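Local coordinates for uncharacterized protein (Enterococcus faecalis, PDB 3B48), which probably acts as the phosphoryl-donor subunit of the phosphoenolpyruvate-dependent dihydroxyacetone kinase complex, taking part in a histidine phosphorelay that ends on dihydroxyacetone, at residues Met24-Met28 / Asn29-Glu33; Gly40-Ser43 / Asp44-Gly48; Ala76-Ser79 / Ser80-Ala83; Asp99-Leu102 / Val103-Ala106; Leu119-Ile122 / Leu123-Ala126. All coordinates share one frame; numbering follows the deposited sequence.

Contact 1. Residues Met24-Met28 / Asn29-Glu33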
loop_
_atom_site.group_PDB
_atom_site.type_symbol
_atom_site.label_atom_id
_atom_site.label_comp_id
_atom_site.label_asym_id
_atom_site.label_seq_id
_atom_site.Cartn_x
_atom_site.Cartn_y
_atom_site.Cartn_z
HETATM N N MSE B 24 -6.673 -3.705 9.033
HETATM C CA MSE B 24 -5.952 -2.571 9.641
HETATM C C MSE B 24 -6.828 -1.343 9.767
HETATM O O MSE B 24 -6.947 -0.760 10.828
HETATM C CB MSE B 24 -4.691 -2.232 8.858
HETATM C CG MSE B 24 -3.823 -1.196 9.541
HETATM SE SE MSE B 24 -2.269 -0.696 8.467
HETATM C CE MSE B 24 -3.219 0.112 6.947
ATOM N N ILE B 25 -7.459 -0.956 8.675
ATOM C CA ILE B 25 -8.378 0.161 8.707
ATOM C C ILE B 25 -9.543 -0.055 9.711
ATOM O O ILE B 25 -9.823 0.809 10.538
ATOM C CB ILE B 25 -8.923 0.403 7.306
ATOM C CG1 ILE B 25 -7.805 0.953 6.416
ATOM C CG2 ILE B 25 -10.118 1.315 7.364
ATOM C CD1 ILE B 25 -8.234 1.214 5.039
ATOM N N GLU B 26 -10.207 -1.205 9.633
ATOM C CA GLU B 26 -11.339 -1.523 10.530
ATOM C C GLU B 26 -10.961 -1.516 12.000
ATOM O O GLU B 26 -11.722 -1.053 12.843
ATOM C CB GLU B 26 -11.950 -2.869 10.170
ATOM C CG GLU B 26 -12.619 -2.811 8.842
ATOM C CD GLU B 26 -13.207 -4.109 8.425
ATOM O OE1 GLU B 26 -12.989 -5.142 9.107
ATOM O OE2 GLU B 26 -13.900 -4.081 7.385
ATOM N N GLN B 27 -9.764 -2.002 12.297
ATOM C CA GLN B 27 -9.321 -2.097 13.664
ATOM C C GLN B 27 -8.901 -0.723 14.172
ATOM O O GLN B 27 -8.981 -0.441 15.366
ATOM C CB GLN B 27 -8.201 -3.111 13.758
ATOM C CG GLN B 27 -8.265 -4.007 14.988
ATOM C CD GLN B 27 -9.667 -4.548 15.309
ATOM O OE1 GLN B 27 -10.123 -4.454 16.450
ATOM N NE2 GLN B 27 -10.344 -5.111 14.305
HETATM N N MSE B 28 -8.477 0.141 13.255
HETATM C CA MSE B 28 -8.185 1.525 13.583
HETATM C C MSE B 28 -9.470 2.337 13.772
HETATM O O MSE B 28 -9.406 3.507 14.163
HETATM C CB MSE B 28 -7.296 2.171 12.518
HETATM C CG MSE B 28 -5.853 1.734 12.599
HETATM SE SE MSE B 28 -4.771 2.451 11.150
HETATM C CE MSE B 28 -4.535 4.237 11.960
ATOM N N ASN B 29 -10.620 1.707 13.508
ATOM C CA ASN B 29 -11.934 2.362 13.617
ATOM C C ASN B 29 -12.140 3.469 12.563
ATOM O O ASN B 29 -12.948 4.390 12.730
ATOM C CB ASN B 29 -12.153 2.888 15.049
ATOM C CG ASN B 29 -12.222 1.763 16.092
ATOM O OD1 ASN B 29 -12.893 0.742 15.888
ATOM N ND2 ASN B 29 -11.545 1.957 17.211
ATOM N N ALA B 30 -11.400 3.351 11.473
ATOM C CA ALA B 30 -11.431 4.293 10.363
ATOM C C ALA B 30 -12.492 3.988 9.289
ATOM O O ALA B 30 -12.593 4.713 8.291
ATOM C CB ALA B 30 -10.045 4.366 9.711
ATOM N N SER B 31 -13.283 2.931 9.458
ATOM C CA SER B 31 -14.235 2.596 8.395
ATOM C C SER B 31 -15.653 2.400 8.929
ATOM O O SER B 31 -16.399 1.515 8.468
ATOM C CB SER B 31 -13.730 1.395 7.550
ATOM O OG SER B 31 -14.097 0.144 8.104
ATOM N N GLU B 32 -16.019 3.259 9.883
ATOM C CA GLU B 32 -17.325 3.219 10.538
ATOM C C GLU B 32 -18.394 3.758 9.606
ATOM O O GLU B 32 -19.564 3.456 9.775
ATOM C CB GLU B 32 -17.325 4.019 11.841
ATOM C CG GLU B 32 -16.457 3.415 12.954
ATOM C CD GLU B 32 -16.472 4.229 14.250
ATOM O OE1 GLU B 32 -17.397 5.064 14.445
ATOM O OE2 GLU B 32 -15.563 4.022 15.092
ATOM N N GLU B 33 -17.983 4.546 8.617
ATOM C CA GLU B 33 -18.919 5.089 7.635
ATOM C C GLU B 33 -18.611 4.636 6.199
ATOM O O GLU B 33 -18.968 5.305 5.246
ATOM C CB GLU B 33 -19.001 6.652 7.748
HETATM O O HOH W 1 -13.983 0.884 11.401
#

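Contact 2. Residues Gly40-Ser43 / Asp44-Gly48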
loop_
_atom_site.group_PDB
_atom_site.type_symbol
_atom_site.label_atom_id
_atom_site.label_comp_id
_atom_site.label_asym_id
_atom_site.label_seq_id
_atom_site.Cartn_x
_atom_site.Cartn_y
_atom_site.Cartn_z
ATOM N N GLY B 40 -8.268 -8.807 -3.357
ATOM C CA GLY B 40 -7.001 -9.345 -3.851
ATOM C C GLY B 40 -7.017 -10.832 -4.202
ATOM O O GLY B 40 -7.749 -11.624 -3.611
ATOM N N GLY B 41 -6.158 -11.219 -5.143
ATOM C CA GLY B 41 -6.001 -12.609 -5.475
ATOM C C GLY B 41 -6.905 -13.055 -6.601
ATOM O O GLY B 41 -7.815 -12.336 -7.022
ATOM N N THR B 42 -6.636 -14.239 -7.118
ATOM C CA THR B 42 -7.541 -14.844 -8.057
ATOM C C THR B 42 -8.683 -15.515 -7.291
ATOM O O THR B 42 -8.689 -15.534 -6.060
ATOM C CB THR B 42 -6.825 -15.881 -8.933
ATOM O OG1 THR B 42 -6.529 -17.042 -8.144
ATOM C CG2 THR B 42 -5.535 -15.272 -9.527
ATOM N N SER B 43 -9.637 -16.065 -8.039
ATOM C CA SER B 43 -10.814 -16.758 -7.495
ATOM C C SER B 43 -10.510 -17.801 -6.399
ATOM O O SER B 43 -11.426 -18.254 -5.713
ATOM C CB SER B 43 -11.584 -17.439 -8.641
ATOM O OG SER B 43 -10.795 -18.460 -9.232
ATOM N N ASP B 44 -9.241 -18.185 -6.243
ATOM C CA ASP B 44 -8.858 -19.233 -5.286
ATOM C C ASP B 44 -7.741 -18.827 -4.319
ATOM O O ASP B 44 -7.122 -19.690 -3.675
ATOM C CB ASP B 44 -8.506 -20.539 -6.022
ATOM C CG ASP B 44 -7.197 -20.457 -6.817
ATOM O OD1 ASP B 44 -6.666 -19.347 -7.060
ATOM O OD2 ASP B 44 -6.689 -21.531 -7.197
ATOM N N GLY B 45 -7.478 -17.524 -4.240
ATOM C CA GLY B 45 -6.431 -16.995 -3.361
ATOM C C GLY B 45 -5.051 -16.816 -3.966
ATOM O O GLY B 45 -4.198 -16.182 -3.359
ATOM N N SER B 46 -4.824 -17.386 -5.150
ATOM C CA SER B 46 -3.546 -17.262 -5.863
ATOM C C SER B 46 -3.137 -15.820 -6.126
ATOM O O SER B 46 -3.998 -14.943 -6.176
ATOM C CB SER B 46 -3.596 -17.996 -7.194
ATOM O OG SER B 46 -3.333 -19.368 -7.008
ATOM N N LEU B 47 -1.829 -15.587 -6.298
ATOM C CA LEU B 47 -1.329 -14.256 -6.670
ATOM C C LEU B 47 -1.801 -13.930 -8.092
ATOM O O LEU B 47 -1.470 -14.653 -9.033
ATOM C CB LEU B 47 0.211 -14.163 -6.566
ATOM C CG LEU B 47 0.824 -14.112 -5.146
ATOM C CD1 LEU B 47 2.275 -14.652 -5.106
ATOM C CD2 LEU B 47 0.743 -12.732 -4.534
ATOM N N GLY B 48 -2.588 -12.864 -8.230
ATOM C CA GLY B 48 -3.146 -12.470 -9.517
ATOM C C GLY B 48 -4.430 -11.690 -9.323
ATOM O O GLY B 48 -4.904 -11.531 -8.202
#

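Contact 3. Residues Ala76-Ser79 / Ser80-Ala83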
loop_
_atom_site.group_PDB
_atom_site.type_symbol
_atom_site.label_atom_id
_atom_site.label_comp_id
_atom_site.label_asym_id
_atom_site.label_seq_id
_atom_site.Cartn_x
_atom_site.Cartn_y
_atom_site.Cartn_z
ATOM N N ALA B 76 -3.785 -5.976 -11.498
ATOM C CA ALA B 76 -4.746 -5.350 -10.619
ATOM C C ALA B 76 -5.295 -4.081 -11.272
ATOM O O ALA B 76 -6.511 -3.859 -11.299
ATOM C CB ALA B 76 -4.124 -5.053 -9.271
ATOM N N VAL B 77 -4.399 -3.275 -11.821
ATOM C CA VAL B 77 -4.749 -2.023 -12.481
ATOM C C VAL B 77 -5.596 -2.315 -13.708
ATOM O O VAL B 77 -6.668 -1.718 -13.884
ATOM C CB VAL B 77 -3.457 -1.197 -12.852
ATOM C CG1 VAL B 77 -3.779 0.028 -13.726
ATOM C CG2 VAL B 77 -2.743 -0.751 -11.576
ATOM N N LEU B 78 -5.104 -3.229 -14.548
ATOM C CA LEU B 78 -5.832 -3.675 -15.729
ATOM C C LEU B 78 -7.223 -4.228 -15.371
ATOM O O LEU B 78 -8.228 -3.852 -16.012
ATOM C CB LEU B 78 -5.020 -4.696 -16.541
ATOM C CG LEU B 78 -5.730 -5.160 -17.820
ATOM C CD1 LEU B 78 -5.848 -4.026 -18.854
ATOM C CD2 LEU B 78 -5.049 -6.370 -18.445
ATOM N N SER B 79 -7.285 -5.093 -14.356
ATOM C CA SER B 79 -8.556 -5.697 -13.902
ATOM C C SER B 79 -9.589 -4.659 -13.425
ATOM O O SER B 79 -10.799 -4.824 -13.631
ATOM C CB SER B 79 -8.280 -6.752 -12.821
ATOM O OG SER B 79 -9.405 -6.973 -11.993
ATOM N N SER B 80 -9.104 -3.597 -12.786
ATOM C CA SER B 80 -9.937 -2.454 -12.405
ATOM C C SER B 80 -10.472 -1.640 -13.595
ATOM O O SER B 80 -11.572 -1.093 -13.518
ATOM C CB SER B 80 -9.121 -1.519 -11.522
ATOM O OG SER B 80 -8.874 -2.160 -10.316
ATOM N N GLU B 81 -9.682 -1.562 -14.669
ATOM C CA GLU B 81 -10.077 -0.845 -15.885
ATOM C C GLU B 81 -11.034 -1.663 -16.740
ATOM O O GLU B 81 -11.999 -1.117 -17.280
ATOM C CB GLU B 81 -8.859 -0.395 -16.737
ATOM C CG GLU B 81 -7.893 0.542 -16.003
ATOM C CD GLU B 81 -6.501 0.715 -16.659
ATOM O OE1 GLU B 81 -6.111 -0.030 -17.590
ATOM O OE2 GLU B 81 -5.781 1.623 -16.219
ATOM N N LEU B 82 -10.743 -2.960 -16.878
ATOM C CA LEU B 82 -11.599 -3.874 -17.660
ATOM C C LEU B 82 -12.983 -4.109 -17.040
ATOM O O LEU B 82 -13.945 -4.363 -17.759
ATOM C CB LEU B 82 -10.925 -5.224 -17.873
ATOM C CG LEU B 82 -9.587 -5.353 -18.615
ATOM C CD1 LEU B 82 -9.066 -6.760 -18.435
ATOM C CD2 LEU B 82 -9.710 -5.006 -20.107
ATOM N N ALA B 83 -13.071 -4.012 -15.719
ATOM C CA ALA B 83 -14.323 -4.182 -14.997
ATOM C C ALA B 83 -15.285 -3.070 -15.322
ATOM O O ALA B 83 -16.475 -3.315 -15.496
ATOM C CB ALA B 83 -14.073 -4.240 -13.473
#

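Contact 4. Residues Asp99-Leu102 / Val103-Ala106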
loop_
_atom_site.group_PDB
_atom_site.type_symbol
_atom_site.label_atom_id
_atom_site.label_comp_id
_atom_site.label_asym_id
_atom_site.label_seq_id
_atom_site.Cartn_x
_atom_site.Cartn_y
_atom_site.Cartn_z
ATOM N N ASP B 99 -7.084 7.408 -8.608
ATOM C CA ASP B 99 -5.665 7.507 -8.919
ATOM C C ASP B 99 -4.896 7.850 -7.653
ATOM O O ASP B 99 -4.553 9.004 -7.398
ATOM C CB ASP B 99 -5.416 8.533 -10.011
ATOM C CG ASP B 99 -4.152 8.244 -10.776
ATOM O OD1 ASP B 99 -3.207 7.706 -10.167
ATOM O OD2 ASP B 99 -4.097 8.540 -11.982
ATOM N N ALA B 100 -4.616 6.813 -6.867
ATOM C CA ALA B 100 -4.047 6.962 -5.526
ATOM C C ALA B 100 -3.362 5.666 -5.117
ATOM O O ALA B 100 -3.763 4.596 -5.580
ATOM C CB ALA B 100 -5.161 7.327 -4.507
ATOM N N PRO B 101 -2.347 5.747 -4.227
ATOM C CA PRO B 101 -1.731 4.496 -3.824
ATOM C C PRO B 101 -2.707 3.670 -3.016
ATOM O O PRO B 101 -3.606 4.226 -2.375
ATOM C CB PRO B 101 -0.524 4.918 -2.984
ATOM C CG PRO B 101 -0.755 6.314 -2.589
ATOM C CD PRO B 101 -1.750 6.914 -3.548
ATOM N N LEU B 102 -2.523 2.349 -3.084
ATOM C CA LEU B 102 -3.434 1.388 -2.536
ATOM C C LEU B 102 -3.717 1.543 -1.012
ATOM O O LEU B 102 -4.885 1.752 -0.619
ATOM C CB LEU B 102 -2.969 -0.043 -2.887
ATOM C CG LEU B 102 -3.837 -1.184 -2.356
ATOM C CD1 LEU B 102 -5.306 -1.177 -2.901
ATOM C CD2 LEU B 102 -3.196 -2.523 -2.574
ATOM N N VAL B 103 -2.685 1.392 -0.169
ATOM C CA VAL B 103 -2.872 1.468 1.289
ATOM C C VAL B 103 -3.294 2.887 1.726
ATOM O O VAL B 103 -4.367 3.088 2.331
ATOM C CB VAL B 103 -1.593 1.021 2.088
ATOM C CG1 VAL B 103 -1.844 1.153 3.622
ATOM C CG2 VAL B 103 -1.195 -0.416 1.733
ATOM N N GLU B 104 -2.442 3.851 1.390
ATOM C CA GLU B 104 -2.620 5.220 1.806
ATOM C C GLU B 104 -3.831 5.907 1.197
ATOM O O GLU B 104 -4.524 6.620 1.893
ATOM C CB GLU B 104 -1.344 6.035 1.589
ATOM C CG GLU B 104 -0.100 5.463 2.322
ATOM C CD GLU B 104 0.711 4.472 1.457
ATOM O OE1 GLU B 104 0.187 3.903 0.464
ATOM O OE2 GLU B 104 1.889 4.272 1.766
ATOM N N GLY B 105 -4.097 5.702 -0.088
ATOM C CA GLY B 105 -5.343 6.205 -0.698
ATOM C C GLY B 105 -6.596 5.698 0.005
ATOM O O GLY B 105 -7.444 6.488 0.445
ATOM N N ALA B 106 -6.691 4.377 0.160
ATOM C CA ALA B 106 -7.869 3.758 0.806
ATOM C C ALA B 106 -8.104 4.290 2.237
ATOM O O ALA B 106 -9.245 4.601 2.633
ATOM C CB ALA B 106 -7.710 2.236 0.804
#

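Contact 5. Residues Leu119-Ile122 / Leu123-Ala126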
loop_
_atom_site.group_PDB
_atom_site.type_symbol
_atom_site.label_atom_id
_atom_site.label_comp_id
_atom_site.label_asym_id
_atom_site.label_seq_id
_atom_site.Cartn_x
_atom_site.Cartn_y
_atom_site.Cartn_z
ATOM N N LEU B 119 -18.261 13.328 -1.910
ATOM C CA LEU B 119 -17.438 12.433 -2.713
ATOM C C LEU B 119 -16.255 13.102 -3.417
ATOM O O LEU B 119 -15.249 12.467 -3.616
ATOM C CB LEU B 119 -18.309 11.770 -3.757
ATOM C CG LEU B 119 -17.701 10.565 -4.446
ATOM C CD1 LEU B 119 -17.221 9.525 -3.431
ATOM C CD2 LEU B 119 -18.761 10.012 -5.405
ATOM N N THR B 120 -16.391 14.367 -3.819
ATOM C CA THR B 120 -15.272 15.119 -4.409
ATOM C C THR B 120 -14.107 15.198 -3.404
ATOM O O THR B 120 -12.942 14.975 -3.762
ATOM C CB THR B 120 -15.712 16.550 -4.891
ATOM O OG1 THR B 120 -16.911 16.460 -5.681
ATOM C CG2 THR B 120 -14.632 17.214 -5.730
ATOM N N GLN B 121 -14.430 15.482 -2.145
ATOM C CA GLN B 121 -13.417 15.598 -1.108
ATOM C C GLN B 121 -12.852 14.241 -0.668
ATOM O O GLN B 121 -11.658 14.110 -0.402
ATOM C CB GLN B 121 -13.944 16.390 0.097
ATOM C CG GLN B 121 -12.847 17.112 0.870
ATOM C CD GLN B 121 -12.008 18.052 -0.016
ATOM O OE1 GLN B 121 -12.514 18.639 -0.981
ATOM N NE2 GLN B 121 -10.719 18.198 0.323
ATOM N N ILE B 122 -13.717 13.242 -0.582
ATOM C CA ILE B 122 -13.288 11.865 -0.322
ATOM C C ILE B 122 -12.315 11.411 -1.408
ATOM O O ILE B 122 -11.309 10.778 -1.119
ATOM C CB ILE B 122 -14.513 10.933 -0.132
ATOM C CG1 ILE B 122 -15.200 11.257 1.215
ATOM C CG2 ILE B 122 -14.129 9.434 -0.236
ATOM C CD1 ILE B 122 -16.652 10.793 1.324
ATOM N N LEU B 123 -12.582 11.787 -2.649
ATOM C CA LEU B 123 -11.702 11.416 -3.750
ATOM C C LEU B 123 -10.414 12.223 -3.764
ATOM O O LEU B 123 -9.352 11.693 -4.107
ATOM C CB LEU B 123 -12.429 11.504 -5.111
ATOM C CG LEU B 123 -13.417 10.367 -5.463
ATOM C CD1 LEU B 123 -14.283 10.679 -6.687
ATOM C CD2 LEU B 123 -12.705 9.029 -5.642
ATOM N N ALA B 124 -10.493 13.498 -3.378
ATOM C CA ALA B 124 -9.320 14.353 -3.402
ATOM C C ALA B 124 -8.306 13.936 -2.342
ATOM O O ALA B 124 -7.105 13.899 -2.613
ATOM C CB ALA B 124 -9.702 15.836 -3.270
ATOM N N GLU B 125 -8.792 13.596 -1.150
ATOM C CA GLU B 125 -7.892 13.191 -0.055
ATOM C C GLU B 125 -7.028 11.983 -0.427
ATOM O O GLU B 125 -5.801 12.044 -0.293
ATOM C CB GLU B 125 -8.653 12.944 1.251
ATOM C CG GLU B 125 -9.129 14.213 1.943
ATOM C CD GLU B 125 -8.118 15.341 1.834
ATOM O OE1 GLU B 125 -7.022 15.207 2.431
ATOM O OE2 GLU B 125 -8.418 16.352 1.147
ATOM N N ALA B 126 -7.665 10.912 -0.913
ATOM C CA ALA B 126 -6.957 9.715 -1.396
ATOM C C ALA B 126 -5.888 10.042 -2.451
ATOM O O ALA B 126 -4.716 9.715 -2.279
ATOM C CB ALA B 126 -7.953 8.709 -1.933
#

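Contact 1. Residues Met24-Met28 / Asn29-Glu33
I25 and A30 meet through both backbone and side chain in a Schellman motif, the classic way for a helix to end, here at the C-terminal end of helix 15-27. N29 turns the chain with a positive phi, and the N-H groups of N29 and A30 reach back into the last helical turn. The longer loop is closed by A30 N, which donates to I25 O over 3.1 Å with an N-H...O angle of 158°. Inside it, N29 N finds E26 O at 3.0 Å, but comes from above that carbonyl plane along a more bent path (146°). The next donor, S31 N, reaches the helix through water: it gives its hydrogen to a water O 2.9 Å away, and the same water O passes a weak bond back to E26 O at 3.3 Å. E26 O therefore receives one firm and one weak bond, while the carboxylate of E26 pairs with K22 through a salt bridge from OE2.

The apolar half of the motif lies beside these bonds. With CG1 of I25 next to the backbone N (chi1 -70°), branch CG2 faces the returning chain and packs 3.6 Å from S31 CB and 3.8 Å from A30 CB. Helix 102-113 continues this patch, with F107 and I111 lying against A30, whereas M24, Q27 and M28 pack on the second subunit. At the outer margin, E26 CG lies alongside the hydroxyl of S31, CG to OG 3.4 Å.

Contact 2. Residues Gly40-Ser43 / Asp44-Gly48
T42 spreads its two branches over the chain that doubles back beneath it: CG2 lies 3.7 Å from G48 CA, and OG1 is wedged 3.2 Å from S46 CB. The backbone here forms a type I beta turn from T42 to G45, in the loop between strand 35-38 and helix 51-60. Its closing bond runs from G45 N to T42 O at 3.0 Å, nearly straight at 168° although the donor stands above the carbonyl plane. A second backbone bond, T42 N to S46 O at 2.9 Å, holds the base of the loop together.

An Asx turn overlaps the beta turn. With chi1 at 70°, D44 CG sits between its own N and carbonyl carbon, which sets the carboxylate side by side with T42. There OD1 accepts from S46 N, which approaches from above the carboxylate plane, and weakly from S46 OG. Glycines at 41, 45 and 48 take backbone angles suited to a residue without a side chain. Backbone bonds from G41 to S12 and from G48 to H13 tie the loop to the chain just after strand 6-11. Between the two side chains, T42 OG1 and D44 OD1 come within 2.6 Å.

Contact 3. Residues Ala76-Ser79 / Ser80-Ala83
V77 and E81, one helical turn apart, run side by side and point the same way, so that the valine branch lies along the acid. V77 CG1, placed opposite its backbone N (chi1 172°), approaches the carboxylate at 3.6 Å from E81 OE2. The acid's chain is extended, and on the way out its CG passes 3.3 Å from V77 O. The bond that fixes its far end comes from another molecule: W134 of the second subunit donates through NE1 to E81 OE2, and its side chain also packs on V77 and S80.

L78 and L82 are set differently. Their branches slant across one another rather than lining up, with L78 CG 3.8 Å from L82 CD1, and the pair lies on the exposed side. Both pairs belong to helix 75-84, which lies in the beta-alpha-beta crossover from strand 66-71 to the adjacent parallel strand 95-97. Its inner side bears A76, S79, S80 and A83, small residues that let it settle against the sheet and helix 51-60.

S80 folds its hydroxyl back along the helix (chi1 -68°) until OG donates to A76 O at 3.1 Å. The same carbonyl accepts S80 N at 3.0 Å, and the two donors arrive from opposite faces of its plane. Further along, L82 N reaches L78 O at 2.8 Å, a nearly straight N-H...O bond (166°) that meets the carbonyl almost end-on.

Contact 4. Residues Asp99-Leu102 / Val103-Ala106
The N-terminal end of helix 102-113 is built here, with P101 in the N-cap position and its carbonyl accepting the first helical bond from G105. P101 O and G105 N are 2.8 Å apart, but the N-H...O angle is only 133° and the donor stands above the carbonyl plane. The next bond, A106 N to L102 O, is straighter (155°) and longer at 3.3 Å. L102 O is also grazed by a methyl group, A106 CB, at 3.2 Å.

Two side-chain contacts flank these bonds. A100 directs its methyl group at the helix and meets bare backbone, CB to G105 CA 4.0 Å, so the glycine allows the incoming chain to lie close. E104 is bent at chi2 (91°), which turns its carboxylate back towards the cap; it crosses the proline ring at about a right angle, with OE1 3.7 Å from P101 CB.

The other carboxylate oxygen serves the dimer. E104 OE2 accepts from L102 N of the second subunit and forms a salt bridge with K132 of its own chain; in return, L102 N here is satisfied by E104 OE2 of the second subunit. Each helix start thus receives a carboxylate from its partner, which probably suits the positive end of the helix dipole. P101 and V103 pack on their own counterparts across the interface, while L102 turns inward to L10 and I21. This is the passage from the outermost strand of this chain's parallel sheet into its following helix, within the alpha/beta fold of the EIIA-man family and at the heart of its homodimer.

Contact 5. Residues Leu119-Ile122 / Leu123-Ala126
L119 and L123 form the apolar side of the first turns of helix 119-127, their chains crossing at a slant with L119 CG 4.1 Å from L123 CD1. L123 CG lies 3.3 Å from L119 O, the carbonyl that also accepts L123 N at 2.9 Å. Tighter packing follows at I122 and A126, both buried, which press on helix 102-113 and strand 66-71, while the two leucines reach H96 of strand 95-97. This side of the helix is laid against the sheet largely by apolar groups, with a weak bond from S109 OG to I122 O.

The other side is looser: T120 and Q121 are exposed, and E125 is partly so, resting also on T112 of helix 102-113. Q121 sends its CG away from its backbone N (chi1 -152°) and then bends at chi2, bringing the amide over towards the acid one turn later. NE2 reaches E125 OE2 at 3.1 Å, a weak hydrogen bond because the N-H...O angle is just 126°, even though the amide and carboxylate planes are only 25° apart. Beneath this bridge the main chain is held more firmly, with E125 N bonded to Q121 O at 3.0 Å.

The same i to i+4 spacing therefore carries two kinds of chemistry. Van der Waals packing and main-chain bonds probably provide most of the cohesion, while the bent amide-carboxylate bond is likely to add little.

Overall arrangement
Contact 4 is the hub of the set. It touches contact 1 where M24 CE packs 3.7 Å from V103 CG1, and contact 5 where G105 O lies 3.3 Å from A126 CB, so that helices 15-27, 102-113 and 119-127 are joined in one continuous body. Contacts 2 and 3 lie close without touching, centres 14 Å and nearest atoms about 6 Å apart; contact 3 is nearly as near contact 4, at about 7 Å between nearest atoms. Contact 2 lies farthest from contact 5, with 29 Å between centres on opposite sides of the chain's centre. Contacts 1 to 4 all reach the second subunit, leaving contact 5 as the part that belongs to one chain alone.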